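Side-chain contact in translocator protein bipD (Burkholderia pseudomallei, PDB 3NFT), which is required for invasion of epithelial cells and survival within host cells, and probably regulates the secretion of the effectors BipB and BipC: residues Ala200-Ala203 and Arg204-Glu208. Residues are numbered along the deposited sequence; the frame is centred on the assembly and turned at random.
Sequences ADIA and RWRKE
D201 caps the start of helix 202-209 through R204: its OD1 accepts from R204 N at 3.2 Å, with an N-H...O angle of 166°. The donor stands above the carboxylate plane, 64° out of it. With CG anti to the backbone N (chi1 -177°), the carboxylate folds back over the first turn, and D201 CG comes within 3.6 Å of R204 CB. The charged ends do not meet: in the R204 conformer described here, one of two, D201 OD2 stays 5.9 Å from R204 NE, and the chain, bent at chi2 and chi3, carries the guanidinium to a salt bridge with D136 of helix 121-160. In this conformer it passes over one face of the W205 indole, R204 NH1 lying 3.4 Å above the ring plane and displaced toward the rim. W205 turns its edge to the cap residue: D201 O lies near the ring plane, 3.2 Å from W205 CD1, while the same oxygen accepts from W205 N at 3.0 Å. A200 CB lies 4.0 Å from W205 CD1, approaching obliquely, and a water accepting from both W205 NE1 and D201 N ties the ring to the chain before the helix.

I202 and R206 meet one turn apart. I202 CG2 sits over the centre of the R206 guanidinium, 3.5 Å above its plane. The R206 chain, extended from CG to NE, crosses the I202 side chain at a slant, which brings the guanidinium face onto CG2; a salt bridge to D217 and a hydrogen bond to I215 O hold its polar end. R206 N to I202 O and K207 N to A203 O continue the i+4 backbone hydrogen bonding begun by W205 N to D201 O. W205 packs on Y140 and A139, seating this short helix against the long predicted coiled-coil helix 121-160. Together, the D201-to-R204 bond and the i+4 bonds define an aspartate N-cap of an alpha-helix.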
loop_
_atom_site.group_PDB
_atom_site.type_symbol
_atom_site.label_atom_id
_atom_site.label_comp_id
_atom_site.label_asym_id
_atom_site.label_seq_id
_atom_site.Cartn_x
_atom_site.Cartn_y
_atom_site.Cartn_z
ATOM N N ALA A 200 -14.802 0.452 6.167
ATOM C CA ALA A 200 -14.268 1.398 7.140
ATOM C C ALA A 200 -13.951 0.707 8.472
ATOM O O ALA A 200 -14.680 -0.169 8.920
ATOM C CB ALA A 200 -15.229 2.565 7.336
ATOM N N ASP A 201 -12.844 1.103 9.089
ATOM C CA ASP A 201 -12.417 0.568 10.371
ATOM C C ASP A 201 -13.220 1.308 11.436
ATOM O O ASP A 201 -12.925 2.450 11.787
ATOM C CB ASP A 201 -10.905 0.781 10.528
ATOM C CG ASP A 201 -10.332 0.191 11.811
ATOM O OD1 ASP A 201 -11.054 0.029 12.815
ATOM O OD2 ASP A 201 -9.100 -0.073 11.807
ATOM N N ILE A 202 -14.258 0.658 11.948
ATOM C CA ILE A 202 -15.207 1.334 12.834
ATOM C C ILE A 202 -14.574 1.792 14.141
ATOM O O ILE A 202 -14.855 2.886 14.628
ATOM C CB ILE A 202 -16.427 0.433 13.136
ATOM C CG1 ILE A 202 -17.179 0.107 11.849
ATOM C CG2 ILE A 202 -17.337 1.080 14.168
ATOM C CD1 ILE A 202 -17.572 1.279 11.020
ATOM N N ALA A 203 -13.723 0.946 14.717
ATOM C CA ALA A 203 -13.026 1.303 15.956
ATOM C C ALA A 203 -12.153 2.548 15.754
ATOM O O ALA A 203 -12.133 3.442 16.602
ATOM C CB ALA A 203 -12.185 0.124 16.440
ATOM N N ARG A 204 -11.438 2.604 14.630
ATOM C CA ARG A 204 -10.620 3.773 14.305
ATOM C C ARG A 204 -11.479 5.031 14.188
ATOM O O ARG A 204 -11.143 6.068 14.747
ATOM C CB ARG A 204 -9.837 3.550 13.005
ATOM C CG ARG A 204 -8.711 4.570 12.757
ATOM C CD ARG A 204 -9.177 5.804 11.994
ATOM N NE ARG A 204 -9.074 5.656 10.542
ATOM C CZ ARG A 204 -9.357 6.614 9.661
ATOM N NH1 ARG A 204 -9.776 7.812 10.072
ATOM N NH2 ARG A 204 -9.227 6.369 8.359
ATOM N N TRP A 205 -12.581 4.938 13.459
ATOM C CA TRP A 205 -13.466 6.090 13.282
ATOM C C TRP A 205 -14.143 6.519 14.588
ATOM O O TRP A 205 -14.303 7.715 14.833
ATOM C CB TRP A 205 -14.478 5.858 12.171
ATOM C CG TRP A 205 -13.861 6.010 10.805
ATOM C CD1 TRP A 205 -13.432 5.019 9.990
ATOM C CD2 TRP A 205 -13.533 7.235 10.152
ATOM N NE1 TRP A 205 -12.902 5.532 8.839
ATOM C CE2 TRP A 205 -12.958 6.900 8.914
ATOM C CE3 TRP A 205 -13.706 8.575 10.473
ATOM C CZ2 TRP A 205 -12.528 7.868 8.013
ATOM C CZ3 TRP A 205 -13.276 9.538 9.556
ATOM C CH2 TRP A 205 -12.699 9.171 8.362
ATOM N N ARG A 206 -14.506 5.571 15.453
ATOM C CA ARG A 206 -15.016 5.947 16.766
ATOM C C ARG A 206 -13.976 6.744 17.548
ATOM O O ARG A 206 -14.306 7.765 18.149
ATOM C CB ARG A 206 -15.420 4.705 17.592
ATOM C CG ARG A 206 -16.672 4.056 17.098
ATOM C CD ARG A 206 -17.098 2.892 18.026
ATOM N NE ARG A 206 -18.310 2.227 17.554
ATOM C CZ ARG A 206 -18.482 0.899 17.460
ATOM N NH1 ARG A 206 -17.504 0.056 17.768
ATOM N NH2 ARG A 206 -19.635 0.421 17.015
ATOM N N LYS A 207 -12.718 6.304 17.531
ATOM C CA LYS A 207 -11.658 7.052 18.230
ATOM C C LYS A 207 -11.439 8.421 17.604
ATOM O O LYS A 207 -11.300 9.412 18.322
ATOM C CB LYS A 207 -10.340 6.291 18.246
ATOM C CG LYS A 207 -10.332 5.069 19.141
ATOM C CD LYS A 207 -8.946 4.445 19.204
ATOM C CE LYS A 207 -8.927 3.156 20.023
ATOM N NZ LYS A 207 -7.574 2.504 19.957
ATOM N N GLU A 208 -11.432 8.457 16.280
ATOM C CA GLU A 208 -11.163 9.696 15.532
ATOM C C GLU A 208 -12.240 10.746 15.805
ATOM O O GLU A 208 -11.934 11.932 16.009
ATOM C CB GLU A 208 -11.096 9.379 14.033
ATOM C CG GLU A 208 -10.983 10.611 13.129
ATOM C CD GLU A 208 -9.562 11.026 12.810
ATOM O OE1 GLU A 208 -8.580 10.324 13.172
ATOM O OE2 GLU A 208 -9.445 12.086 12.149
HETATM O O HOH W 1 -11.042 3.096 7.742
#